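Local structure of phosphopantetheine adenylyltransferase (Archaeoglobus fulgidus, 3DO8) at residues G6-P11 and A52-N57; G15-I20 and K59-R64; V22-G27 and Y66-E71; Q105-E108 and K112-I115. The protein probably catalyses the reversible transfer of an adenylyl group from ATP to 4'-phosphopantetheine, giving dephospho-CoA and pyrophosphate in coenzyme A biosynthesis. One frame throughout, in Å; residues are numbered along the deposited sequence. Where two conformers were deposited one is given.

Contact 1. Residues G6-P11 and A52-N57; sequences GGTFEP and AIRAEN
Arg54 reaches from the helix to the loop that follows Gly7 and packs between Thr8 and Glu10, filling the tight half of the contact. Its chain runs straight to CD and then turns at chi3 (-74°), which lays the guanidinium beside the loop. Arg54 NH1 donates to the backbone oxygen Thr8 O at 3.1 Å, with an N-H...O angle of 162°; the oxygen sits in the guanidinium plane and receives the hydrogen on a lone pair. The methyl Thr8 CG2 lies 3.8 Å from the same Arg54 NH1. Farther along the loop, Glu10 OE1 rests 3.6 Å from the methylene Arg54 CD. This carboxylate oxygen is well out of the guanidinium plane; the opposite charges probably attract, though no N-H points at the oxygen, and Glu10 is held instead by Ser47 and the backbone of Val48 and Leu49. Arginine suits the place because its remaining nitrogens serve other partners at once: NE donates to Leu49 O, and NH2 meets Asp38 and Thr36 O.

The packing loosens toward Asn57, whose side chain stays clear of the loop. Here a water spans the separation, donating to Phe9 O at 2.6 Å and accepting from Asn57 ND2 at 2.9 Å. Phe9 itself turns its ring away from the helix toward strand 31-36 and His16. A glycine-rich strand end running into a loop that leads to an HxGH motif is characteristic of the nucleotidyltransferases of the HUP clan.

Contact 2. Residues G15-I20 and K59-R64; sequences GHKKLI and KRYVMR
Lys17 lays its aliphatic chain obliquely across the phenol end of Tyr61, its CG 3.5 Å from Tyr61 CZ and its CD 3.6 Å from Tyr61 CE1. A long, fully extended lysine suits this place, since its methylenes can run past the ring and leave NZ beside it near CE1. Its backbone joins in: a water in the plane of the Tyr61 ring donates to Lys17 O at 2.7 Å and is hydrogen-bonded to Tyr61 OH at 2.6 Å.

One turn on, Ile20 uses two branches. Its CD1 touches Tyr61 CD2 at 4.2 Å, and its CG2 meets Val62 CG2 at 3.9 Å, isoleucine filling both spots by its longer arm and its branch; Leu5 of strand 3-7 also touches it. Tyr61 has CG opposite its backbone N (chi1 170°), sending the ring to the other helix. With an alanine at Tyr61, the methylenes of Lys17 would probably lose their support and the water its bridge.

The axes of the two segments cross at -58° and approach to 11.8 Å, a spacing the large tyrosine bridges. Such neighbouring helices, from successive beta-alpha-beta crossovers over a parallel sheet, are characteristic of the Rossmann-like nucleotidyltransferase fold.

Contact 3. Residues V22-G27 and Y66-E71; sequences VAIKLG and YGFEPE
The Tyr66 ring carries the methyl Ile24 CD1 over one of its faces, 3.7 Å from the ring centroid and 17° off the normal, a CH-pi contact. The methyl lies somewhat toward the rim, closest to Tyr66 CD2 at 3.6 Å. At the far end of this ring, Tyr66 OH is hydrogen-bonded to Asp21, on the same helix as Ile24. The Phe68 ring meets the same methyl obliquely, with Phe68 CZ 4.0 Å from Ile24 CD1.

Both branches of Ile24 are in use: CG2 lies 3.8 Å from Tyr66 CD1 and 4.1 Å from Phe68 CE2. CD1 is carried out to the rings by an extended end to the chain (chi2 175°), a reach that valine lacks. Between the two rings the backbone turns at Gly67, the first residue to leave the helix, and its positive phi is easily borne without a side chain. Phe68 is directed back toward helix 14-27, and Val62 of helix 51-66 also packs on it.

A serine in place of Tyr66 would probably leave one side of Ile24 CD1 uncovered and Asp21 without its phenol partner. The union is chiefly apolar: no hydrogen bond joins the two segments, so dispersion and the burial of one isoleucine and two rings hold the chain leaving helix 51-66 against helix 14-27, the polar tie, Tyr66 OH to Asp21, lying just outside the segment.

Contact 4. Residues Q105-E108 and K112-I115; sequences QKRE and KRKI
Arg107 and Lys112 join where helix 97-110 ends and the chain folds back toward strand 116-121, an alpha-to-beta connection of this parallel-sheet fold. Among the hydrogen bonds, Lys112 N donates to Arg107 O at 2.9 Å, a six-to-one bond, consistent with a Schellman ending. The Arg107 side chain grips the returning backbone side-on: NE and NH2 both donate to Arg113 O, each at 2.8 Å, with the oxygen in the guanidinium plane. Its bend at chi3 (67°) swings the group into that position. NH1 serves Thr82 O and Val85 O, and NH2 also forms a salt bridge with Asp86, so the buried guanidinium is well satisfied and its rotation is fixed.

In apolar packing, the guanidinium is sandwiched: Lys112 CB lies over one face and Ile115 CG1 over the opposite one, the latter 3.6 Å from Arg107 NE. Arginine suits the place since its edge can donate while both faces take carbon neighbours. Lys112, after packing on it, bends its chain to a salt bridge with Asp86.

The salt bridge between the segments lies at the more exposed margin. Lys114 leaves its backbone away from the helix but bends at its end: NZ is hydrogen-bonded chiefly to Asn104 O and also forms the 3.4 Å salt bridge with Glu108 OE1. One water joins this pair, donating to Glu108 OE1 at 2.5 Å and accepting from Lys114 NZ at 3.3 Å.

Contacts 1 and 2 share helix 51-66, contacts 2 and 3 share helix 14-27, and neighbouring contacts touch, their segments alternating in the chain. The centres of contacts 1 and 2 are about 10 Å apart; they touch where Phe9 CD1 comes 3.5 Å from His16 ND1. His16 closes the HxGH signature, which in relatives binds the phosphates of ATP, so this end of the row probably borders the nucleotide site. Contacts 2 and 3 lie about 8 Å apart between centres and meet through Val62 CG1 and Phe68 O at 3.4 Å. Contact 4 stands apart, its centre about 27 Å from those of contacts 1 and 2; like contact 3, it reaches the second subunit.

Contact 1. Residues G6-P11 and A52-N57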
loop_
_atom_site.group_PDB
_atom_site.type_symbol
_atom_site.label_atom_id
_atom_site.label_comp_id
_atom_site.label_asym_id
_atom_site.label_seq_id
_atom_site.Cartn_x
_atom_site.Cartn_y
_atom_site.Cartn_z
ATOM N N GLY A 6 -6.940 7.246 -8.108
ATOM C CA GLY A 6 -7.979 8.187 -8.493
ATOM C C GLY A 6 -8.543 8.960 -7.333
ATOM O O GLY A 6 -8.393 8.558 -6.186
ATOM N N GLY A 7 -9.171 10.087 -7.640
ATOM C CA GLY A 7 -9.786 10.898 -6.611
ATOM C C GLY A 7 -10.385 12.177 -7.150
ATOM O O GLY A 7 -10.288 12.482 -8.330
ATOM N N THR A 8 -11.035 12.900 -6.244
ATOM C CA THR A 8 -11.535 14.238 -6.506
ATOM C C THR A 8 -10.492 15.277 -6.066
ATOM O O THR A 8 -10.315 16.261 -6.730
ATOM C CB THR A 8 -12.879 14.462 -5.781
ATOM O OG1 THR A 8 -13.860 13.613 -6.356
ATOM C CG2 THR A 8 -13.319 15.895 -5.902
ATOM N N PHE A 9 -9.809 15.025 -4.954
ATOM C CA PHE A 9 -8.680 15.855 -4.482
ATOM C C PHE A 9 -9.125 17.258 -4.142
ATOM O O PHE A 9 -8.416 18.242 -4.454
ATOM C CB PHE A 9 -7.512 15.880 -5.494
ATOM C CG PHE A 9 -6.960 14.515 -5.819
ATOM C CD1 PHE A 9 -6.122 13.849 -4.928
ATOM C CD2 PHE A 9 -7.289 13.878 -7.010
ATOM C CE1 PHE A 9 -5.606 12.571 -5.237
ATOM C CE2 PHE A 9 -6.829 12.622 -7.299
ATOM C CZ PHE A 9 -5.977 11.956 -6.430
ATOM N N GLU A 10 -10.260 17.377 -3.457
ATOM C CA GLU A 10 -10.728 18.688 -3.003
ATOM C C GLU A 10 -11.108 18.648 -1.540
ATOM O O GLU A 10 -12.091 17.988 -1.195
ATOM C CB GLU A 10 -11.915 19.200 -3.822
ATOM C CG GLU A 10 -12.408 20.582 -3.350
ATOM C CD GLU A 10 -13.600 21.088 -4.088
ATOM O OE1 GLU A 10 -13.752 20.764 -5.285
ATOM O OE2 GLU A 10 -14.425 21.814 -3.459
ATOM N N PRO A 11 -10.333 19.319 -0.680
ATOM C CA PRO A 11 -9.026 19.875 -0.990
ATOM C C PRO A 11 -8.018 18.719 -1.042
ATOM O O PRO A 11 -8.369 17.559 -0.783
ATOM C CB PRO A 11 -8.724 20.759 0.207
ATOM C CG PRO A 11 -9.378 20.099 1.288
ATOM C CD PRO A 11 -10.630 19.456 0.748
ATOM N N ALA A 52 -10.117 21.457 -13.902
ATOM C CA ALA A 52 -8.830 22.005 -14.298
ATOM C C ALA A 52 -8.004 22.478 -13.097
ATOM O O ALA A 52 -6.782 22.303 -13.068
ATOM C CB ALA A 52 -9.012 23.147 -15.340
ATOM N N ILE A 53 -8.676 23.062 -12.100
ATOM C CA ILE A 53 -7.977 23.585 -10.924
ATOM C C ILE A 53 -7.509 22.424 -10.034
ATOM O O ILE A 53 -6.371 22.411 -9.567
ATOM C CB ILE A 53 -8.886 24.548 -10.128
ATOM C CG1 ILE A 53 -9.178 25.800 -10.956
ATOM C CG2 ILE A 53 -8.290 24.890 -8.766
ATOM C CD1 ILE A 53 -7.997 26.644 -11.294
ATOM N N ARG A 54 -8.378 21.439 -9.819
ATOM C CA ARG A 54 -8.018 20.248 -9.034
ATOM C C ARG A 54 -6.852 19.471 -9.680
ATOM O O ARG A 54 -5.897 19.083 -9.005
ATOM C CB ARG A 54 -9.248 19.362 -8.793
ATOM C CG ARG A 54 -10.280 20.067 -7.919
ATOM C CD ARG A 54 -11.523 19.238 -7.652
ATOM N NE ARG A 54 -12.404 19.137 -8.801
ATOM C CZ ARG A 54 -12.618 18.049 -9.525
ATOM N NH1 ARG A 54 -11.986 16.909 -9.277
ATOM N NH2 ARG A 54 -13.484 18.132 -10.531
ATOM N N ALA A 55 -6.930 19.264 -10.983
ATOM C CA ALA A 55 -5.844 18.607 -11.724
ATOM C C ALA A 55 -4.535 19.384 -11.583
ATOM O O ALA A 55 -3.495 18.791 -11.322
ATOM C CB ALA A 55 -6.218 18.412 -13.206
ATOM N N GLU A 56 -4.580 20.709 -11.730
ATOM C CA GLU A 56 -3.356 21.517 -11.584
ATOM C C GLU A 56 -2.811 21.488 -10.167
ATOM O O GLU A 56 -1.598 21.446 -9.953
ATOM C CB GLU A 56 -3.582 22.968 -12.054
ATOM C CG GLU A 56 -3.642 23.136 -13.558
ATOM C CD GLU A 56 -2.371 22.632 -14.280
ATOM O OE1 GLU A 56 -1.228 22.925 -13.817
ATOM O OE2 GLU A 56 -2.526 21.939 -15.306
ATOM N N ASN A 57 -3.707 21.467 -9.185
ATOM C CA ASN A 57 -3.267 21.347 -7.797
ATOM C C ASN A 57 -2.487 20.065 -7.568
ATOM O O ASN A 57 -1.443 20.062 -6.907
ATOM C CB ASN A 57 -4.434 21.451 -6.824
ATOM C CG ASN A 57 -5.022 22.867 -6.764
ATOM O OD1 ASN A 57 -4.383 23.844 -7.215
ATOM N ND2 ASN A 57 -6.258 22.989 -6.218
HETATM O O HOH W 1 -7.396 20.649 -4.879
#

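Contact 2. Residues G15-I20 and K59-R64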
loop_
_atom_site.group_PDB
_atom_site.type_symbol
_atom_site.label_atom_id
_atom_site.label_comp_id
_atom_site.label_asym_id
_atom_site.label_seq_id
_atom_site.Cartn_x
_atom_site.Cartn_y
_atom_site.Cartn_z
ATOM N N GLY A 15 -4.206 12.836 3.661
ATOM C CA GLY A 15 -4.596 11.519 3.179
ATOM C C GLY A 15 -4.234 11.312 1.718
ATOM O O GLY A 15 -3.624 10.295 1.331
ATOM N N HIS A 16 -4.619 12.276 0.875
ATOM C CA HIS A 16 -4.289 12.204 -0.543
ATOM C C HIS A 16 -2.775 12.117 -0.720
ATOM O O HIS A 16 -2.267 11.401 -1.588
ATOM C CB HIS A 16 -4.761 13.405 -1.346
ATOM C CG HIS A 16 -6.239 13.626 -1.347
ATOM N ND1 HIS A 16 -7.153 12.707 -1.825
ATOM C CD2 HIS A 16 -6.952 14.715 -0.981
ATOM C CE1 HIS A 16 -8.370 13.224 -1.721
ATOM N NE2 HIS A 16 -8.272 14.428 -1.193
ATOM N N LYS A 17 -2.037 12.900 0.052
ATOM C CA LYS A 17 -0.592 12.879 -0.039
ATOM C C LYS A 17 0.002 11.514 0.311
ATOM O O LYS A 17 0.985 11.075 -0.320
ATOM C CB LYS A 17 0.008 14.023 0.744
ATOM C CG LYS A 17 -0.488 15.370 0.205
ATOM C CD LYS A 17 0.028 16.545 1.028
ATOM C CE LYS A 17 -0.537 17.863 0.552
ATOM N NZ LYS A 17 -0.080 19.050 1.365
ATOM N N LYS A 18 -0.618 10.799 1.251
ATOM C CA LYS A 18 -0.157 9.442 1.545
ATOM C C LYS A 18 -0.410 8.523 0.361
ATOM O O LYS A 18 0.449 7.717 -0.010
ATOM C CB LYS A 18 -0.807 8.893 2.796
ATOM C CG LYS A 18 -0.402 9.613 4.073
ATOM C CD LYS A 18 -1.207 9.173 5.289
ATOM C CE LYS A 18 -0.540 9.663 6.585
ATOM N NZ LYS A 18 -1.329 9.181 7.746
ATOM N N LEU A 19 -1.592 8.630 -0.227
ATOM C CA LEU A 19 -1.921 7.810 -1.389
ATOM C C LEU A 19 -0.912 8.058 -2.519
ATOM O O LEU A 19 -0.443 7.127 -3.184
ATOM C CB LEU A 19 -3.316 8.142 -1.905
ATOM C CG LEU A 19 -4.534 7.838 -1.053
ATOM C CD1 LEU A 19 -5.834 7.950 -1.901
ATOM C CD2 LEU A 19 -4.393 6.477 -0.408
ATOM N N ILE A 20 -0.648 9.333 -2.771
ATOM C CA ILE A 20 0.249 9.727 -3.843
ATOM C C ILE A 20 1.656 9.188 -3.570
ATOM O O ILE A 20 2.340 8.692 -4.500
ATOM C CB ILE A 20 0.257 11.280 -4.031
ATOM C CG1 ILE A 20 -1.058 11.727 -4.664
ATOM C CG2 ILE A 20 1.435 11.754 -4.883
ATOM C CD1 ILE A 20 -1.380 13.213 -4.543
ATOM N N LYS A 59 -0.968 18.250 -9.955
ATOM C CA LYS A 59 0.253 18.349 -10.762
ATOM C C LYS A 59 1.332 19.165 -10.064
ATOM O O LYS A 59 2.500 18.739 -10.022
ATOM C CB LYS A 59 -0.048 18.916 -12.146
ATOM C CG LYS A 59 -0.707 17.902 -13.057
ATOM C CD LYS A 59 -0.713 18.391 -14.510
ATOM C CE LYS A 59 -1.645 19.494 -14.705
ATOM N NZ LYS A 59 -1.589 19.983 -16.152
ATOM N N ARG A 60 0.952 20.308 -9.478
ATOM C CA ARG A 60 1.945 21.168 -8.842
ATOM C C ARG A 60 2.535 20.539 -7.608
ATOM O O ARG A 60 3.722 20.714 -7.293
ATOM C CB ARG A 60 1.359 22.516 -8.478
ATOM C CG ARG A 60 1.077 23.368 -9.651
ATOM C CD ARG A 60 0.867 24.817 -9.196
ATOM N NE ARG A 60 0.273 25.604 -10.273
ATOM C CZ ARG A 60 -1.026 25.867 -10.386
ATOM N NH1 ARG A 60 -1.891 25.397 -9.483
ATOM N NH2 ARG A 60 -1.452 26.576 -11.422
ATOM N N TYR A 61 1.677 19.840 -6.870
ATOM C CA TYR A 61 2.105 19.142 -5.637
ATOM C C TYR A 61 3.131 18.060 -5.983
ATOM O O TYR A 61 4.214 17.968 -5.383
ATOM C CB TYR A 61 0.904 18.548 -4.878
ATOM C CG TYR A 61 1.383 17.653 -3.772
ATOM C CD1 TYR A 61 1.868 18.190 -2.593
ATOM C CD2 TYR A 61 1.423 16.264 -3.926
ATOM C CE1 TYR A 61 2.368 17.408 -1.615
ATOM C CE2 TYR A 61 1.919 15.438 -2.924
ATOM C CZ TYR A 61 2.395 16.030 -1.753
ATOM O OH TYR A 61 2.929 15.313 -0.722
ATOM N N VAL A 62 2.784 17.216 -6.951
ATOM C CA VAL A 62 3.697 16.164 -7.398
ATOM C C VAL A 62 5.024 16.725 -7.955
ATOM O O VAL A 62 6.099 16.200 -7.654
ATOM C CB VAL A 62 3.007 15.199 -8.370
ATOM C CG1 VAL A 62 4.026 14.199 -8.947
ATOM C CG2 VAL A 62 1.825 14.491 -7.620
ATOM N N MET A 63 4.955 17.780 -8.758
ATOM C CA MET A 63 6.182 18.418 -9.245
ATOM C C MET A 63 7.050 18.883 -8.082
ATOM O O MET A 63 8.250 18.604 -8.047
ATOM C CB MET A 63 5.863 19.588 -10.178
ATOM C CG MET A 63 7.110 20.296 -10.724
ATOM S SD MET A 63 8.311 19.250 -11.684
ATOM C CE MET A 63 7.248 19.257 -12.880
ATOM N N ARG A 64 6.427 19.599 -7.145
ATOM C CA ARG A 64 7.125 20.177 -5.985
ATOM C C ARG A 64 7.832 19.134 -5.112
ATOM O O ARG A 64 8.979 19.348 -4.708
ATOM C CB ARG A 64 6.117 20.982 -5.166
ATOM C CG ARG A 64 6.670 21.838 -4.071
ATOM C CD ARG A 64 5.690 22.975 -3.702
ATOM N NE ARG A 64 4.341 22.531 -3.292
ATOM C CZ ARG A 64 3.249 22.496 -4.078
ATOM N NH1 ARG A 64 3.321 22.856 -5.355
ATOM N NH2 ARG A 64 2.061 22.088 -3.578
HETATM O O HOH W 2 2.889 12.730 -1.252
#

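Contact 3. Residues V22-G27 and Y66-E71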
loop_
_atom_site.group_PDB
_atom_site.type_symbol
_atom_site.label_atom_id
_atom_site.label_comp_id
_atom_site.label_asym_id
_atom_site.label_seq_id
_atom_site.Cartn_x
_atom_site.Cartn_y
_atom_site.Cartn_z
ATOM N N VAL A 22 2.567 6.549 -1.803
ATOM C CA VAL A 22 2.579 5.091 -2.002
ATOM C C VAL A 22 2.559 4.801 -3.519
ATOM O O VAL A 22 3.332 3.999 -4.009
ATOM C CB VAL A 22 1.402 4.383 -1.244
ATOM C CG1 VAL A 22 1.232 2.942 -1.712
ATOM C CG2 VAL A 22 1.587 4.498 0.270
ATOM N N ALA A 23 1.693 5.474 -4.262
ATOM C CA ALA A 23 1.569 5.214 -5.696
ATOM C C ALA A 23 2.888 5.490 -6.417
ATOM O O ALA A 23 3.293 4.718 -7.276
ATOM C CB ALA A 23 0.442 6.028 -6.315
ATOM N N ILE A 24 3.559 6.599 -6.083
ATOM C CA ILE A 24 4.805 6.954 -6.736
ATOM C C ILE A 24 5.952 6.032 -6.352
ATOM O O ILE A 24 6.793 5.693 -7.193
ATOM C CB ILE A 24 5.160 8.447 -6.523
ATOM C CG1 ILE A 24 4.100 9.305 -7.232
ATOM C CG2 ILE A 24 6.545 8.731 -7.031
ATOM C CD1 ILE A 24 4.212 10.831 -7.049
ATOM N N LYS A 25 5.998 5.622 -5.095
ATOM C CA LYS A 25 6.985 4.657 -4.674
ATOM C C LYS A 25 6.783 3.334 -5.414
ATOM O O LYS A 25 7.762 2.685 -5.813
ATOM C CB LYS A 25 7.003 4.520 -3.144
ATOM C CG LYS A 25 7.666 5.743 -2.488
ATOM C CD LYS A 25 7.550 5.814 -0.991
ATOM C CE LYS A 25 8.399 6.984 -0.470
ATOM N NZ LYS A 25 8.093 7.335 0.934
ATOM N N LEU A 26 5.534 2.946 -5.661
ATOM C CA LEU A 26 5.266 1.702 -6.372
ATOM C C LEU A 26 5.555 1.801 -7.852
ATOM O O LEU A 26 6.046 0.830 -8.437
ATOM C CB LEU A 26 3.800 1.249 -6.198
ATOM C CG LEU A 26 3.420 0.747 -4.813
ATOM C CD1 LEU A 26 1.893 0.472 -4.741
ATOM C CD2 LEU A 26 4.231 -0.488 -4.408
ATOM N N GLY A 27 5.187 2.931 -8.471
ATOM C CA GLY A 27 5.136 3.048 -9.932
ATOM C C GLY A 27 6.105 4.005 -10.587
ATOM O O GLY A 27 6.284 3.965 -11.807
ATOM N N TYR A 66 8.107 15.544 -5.879
ATOM C CA TYR A 66 8.667 14.389 -6.591
ATOM C C TYR A 66 9.412 14.699 -7.870
ATOM O O TYR A 66 10.053 13.801 -8.431
ATOM C CB TYR A 66 7.593 13.337 -6.902
ATOM C CG TYR A 66 6.941 12.832 -5.636
ATOM C CD1 TYR A 66 7.492 11.766 -4.919
ATOM C CD2 TYR A 66 5.787 13.431 -5.108
ATOM C CE1 TYR A 66 6.897 11.303 -3.728
ATOM C CE2 TYR A 66 5.220 12.973 -3.929
ATOM C CZ TYR A 66 5.792 11.941 -3.219
ATOM O OH TYR A 66 5.160 11.497 -2.046
ATOM N N GLY A 67 9.337 15.943 -8.325
ATOM C CA GLY A 67 10.161 16.398 -9.443
ATOM C C GLY A 67 9.720 15.932 -10.812
ATOM O O GLY A 67 10.515 15.993 -11.766
ATOM N N PHE A 68 8.450 15.514 -10.958
ATOM C CA PHE A 68 7.878 15.319 -12.297
ATOM C C PHE A 68 6.414 15.726 -12.360
ATOM O O PHE A 68 5.750 15.854 -11.329
ATOM C CB PHE A 68 8.072 13.882 -12.766
ATOM C CG PHE A 68 7.245 12.885 -12.045
ATOM C CD1 PHE A 68 6.078 12.400 -12.613
ATOM C CD2 PHE A 68 7.635 12.365 -10.817
ATOM C CE1 PHE A 68 5.308 11.436 -11.957
ATOM C CE2 PHE A 68 6.842 11.406 -10.166
ATOM C CZ PHE A 68 5.705 10.928 -10.777
ATOM N N GLU A 69 5.956 15.981 -13.577
ATOM C CA GLU A 69 4.544 16.203 -13.832
ATOM C C GLU A 69 3.847 14.865 -14.132
ATOM O O GLU A 69 4.128 14.225 -15.170
ATOM C CB GLU A 69 4.371 17.088 -15.062
ATOM C CG GLU A 69 2.907 17.501 -15.281
ATOM C CD GLU A 69 2.687 18.174 -16.636
ATOM O OE1 GLU A 69 3.558 18.978 -17.022
ATOM O OE2 GLU A 69 1.664 17.889 -17.305
ATOM N N PRO A 70 2.906 14.437 -13.269
ATOM C CA PRO A 70 2.241 13.149 -13.461
ATOM C C PRO A 70 1.221 13.198 -14.593
ATOM O O PRO A 70 0.655 14.252 -14.856
ATOM C CB PRO A 70 1.496 12.931 -12.130
ATOM C CG PRO A 70 1.204 14.302 -11.666
ATOM C CD PRO A 70 2.367 15.173 -12.112
ATOM N N GLU A 71 0.980 12.045 -15.210
ATOM C CA GLU A 71 -0.122 11.892 -16.145
ATOM C C GLU A 71 -1.440 11.996 -15.362
ATOM O O GLU A 71 -1.684 11.184 -14.450
ATOM C CB GLU A 71 -0.079 10.526 -16.875
ATOM C CG GLU A 71 -1.284 10.309 -17.836
ATOM C CD GLU A 71 -1.403 8.927 -18.476
ATOM O OE1 GLU A 71 -0.912 7.908 -17.909
ATOM O OE2 GLU A 71 -2.050 8.878 -19.567
#

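Contact 4. Residues Q105-E108 and K112-I115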
loop_
_atom_site.group_PDB
_atom_site.type_symbol
_atom_site.label_atom_id
_atom_site.label_comp_id
_atom_site.label_asym_id
_atom_site.label_seq_id
_atom_site.Cartn_x
_atom_site.Cartn_y
_atom_site.Cartn_z
ATOM N N GLN A 105 -14.001 -7.395 -9.611
ATOM C CA GLN A 105 -15.136 -8.296 -9.914
ATOM C C GLN A 105 -15.510 -8.161 -11.377
ATOM O O GLN A 105 -15.653 -9.175 -12.102
ATOM C CB GLN A 105 -16.335 -7.997 -9.027
ATOM C CG GLN A 105 -16.134 -8.456 -7.624
ATOM C CD GLN A 105 -17.159 -7.920 -6.652
ATOM O OE1 GLN A 105 -18.079 -7.180 -7.025
ATOM N NE2 GLN A 105 -17.006 -8.294 -5.384
ATOM N N LYS A 106 -15.595 -6.903 -11.831
ATOM C CA LYS A 106 -15.941 -6.641 -13.232
ATOM C C LYS A 106 -14.832 -7.057 -14.190
ATOM O O LYS A 106 -15.106 -7.546 -15.286
ATOM C CB LYS A 106 -16.319 -5.183 -13.474
ATOM C CG LYS A 106 -17.619 -4.806 -12.863
ATOM C CD LYS A 106 -18.744 -5.416 -13.666
ATOM C CE LYS A 106 -20.032 -5.273 -12.995
ATOM N NZ LYS A 106 -21.027 -6.070 -13.769
ATOM N N ARG A 107 -13.586 -6.813 -13.815
ATOM C CA ARG A 107 -12.487 -7.298 -14.639
ATOM C C ARG A 107 -12.604 -8.813 -14.809
ATOM O O ARG A 107 -12.459 -9.326 -15.923
ATOM C CB ARG A 107 -11.138 -6.900 -14.055
ATOM C CG ARG A 107 -10.839 -5.424 -14.270
ATOM C CD ARG A 107 -9.520 -5.004 -13.680
ATOM N NE ARG A 107 -8.363 -5.599 -14.361
ATOM C CZ ARG A 107 -7.681 -5.070 -15.378
ATOM N NH1 ARG A 107 -8.021 -3.908 -15.903
ATOM N NH2 ARG A 107 -6.616 -5.711 -15.869
ATOM N N GLU A 108 -12.876 -9.522 -13.725
ATOM C CA GLU A 108 -12.995 -10.984 -13.858
ATOM C C GLU A 108 -14.141 -11.350 -14.798
ATOM O O GLU A 108 -14.010 -12.266 -15.620
ATOM C CB GLU A 108 -13.138 -11.672 -12.506
ATOM C CG GLU A 108 -13.120 -13.213 -12.640
ATOM C CD GLU A 108 -12.972 -13.930 -11.299
ATOM O OE1 GLU A 108 -13.119 -13.297 -10.253
ATOM O OE2 GLU A 108 -12.721 -15.166 -11.311
ATOM N N LYS A 112 -10.473 -9.925 -17.889
ATOM C CA LYS A 112 -9.230 -9.194 -17.630
ATOM C C LYS A 112 -8.582 -9.709 -16.356
ATOM O O LYS A 112 -9.276 -10.063 -15.388
ATOM C CB LYS A 112 -9.544 -7.719 -17.446
ATOM C CG LYS A 112 -10.258 -7.067 -18.566
ATOM C CD LYS A 112 -9.380 -6.875 -19.748
ATOM C CE LYS A 112 -8.408 -5.718 -19.554
ATOM N NZ LYS A 112 -7.375 -5.680 -20.620
ATOM N N ARG A 113 -7.259 -9.710 -16.314
ATOM C CA ARG A 113 -6.584 -10.140 -15.086
ATOM C C ARG A 113 -6.843 -9.155 -13.959
ATOM O O ARG A 113 -6.898 -7.977 -14.175
ATOM C CB ARG A 113 -5.098 -10.262 -15.271
ATOM C CG ARG A 113 -4.401 -9.021 -15.686
ATOM C CD ARG A 113 -2.910 -9.165 -15.380
ATOM N NE ARG A 113 -2.098 -8.213 -16.134
ATOM C CZ ARG A 113 -1.846 -8.308 -17.442
ATOM N NH1 ARG A 113 -2.374 -9.281 -18.169
ATOM N NH2 ARG A 113 -1.085 -7.399 -18.032
ATOM N N LYS A 114 -6.937 -9.665 -12.756
ATOM C CA LYS A 114 -7.167 -8.819 -11.611
ATOM C C LYS A 114 -5.947 -7.905 -11.385
ATOM O O LYS A 114 -4.812 -8.194 -11.803
ATOM C CB LYS A 114 -7.534 -9.664 -10.388
ATOM C CG LYS A 114 -9.009 -10.159 -10.439
ATOM C CD LYS A 114 -9.369 -11.029 -9.239
ATOM C CE LYS A 114 -10.794 -11.434 -9.224
ATOM N NZ LYS A 114 -11.742 -10.264 -9.372
ATOM N N ILE A 115 -6.222 -6.769 -10.773
ATOM C CA ILE A 115 -5.196 -5.812 -10.324
ATOM C C ILE A 115 -4.943 -6.035 -8.828
ATOM O O ILE A 115 -5.878 -6.291 -8.074
ATOM C CB ILE A 115 -5.698 -4.347 -10.535
ATOM C CG1 ILE A 115 -6.171 -4.080 -11.993
ATOM C CG2 ILE A 115 -4.632 -3.328 -10.104
ATOM C CD1 ILE A 115 -6.931 -2.815 -12.137
HETATM O O HOH W 3 -14.567 -11.783 -8.846
#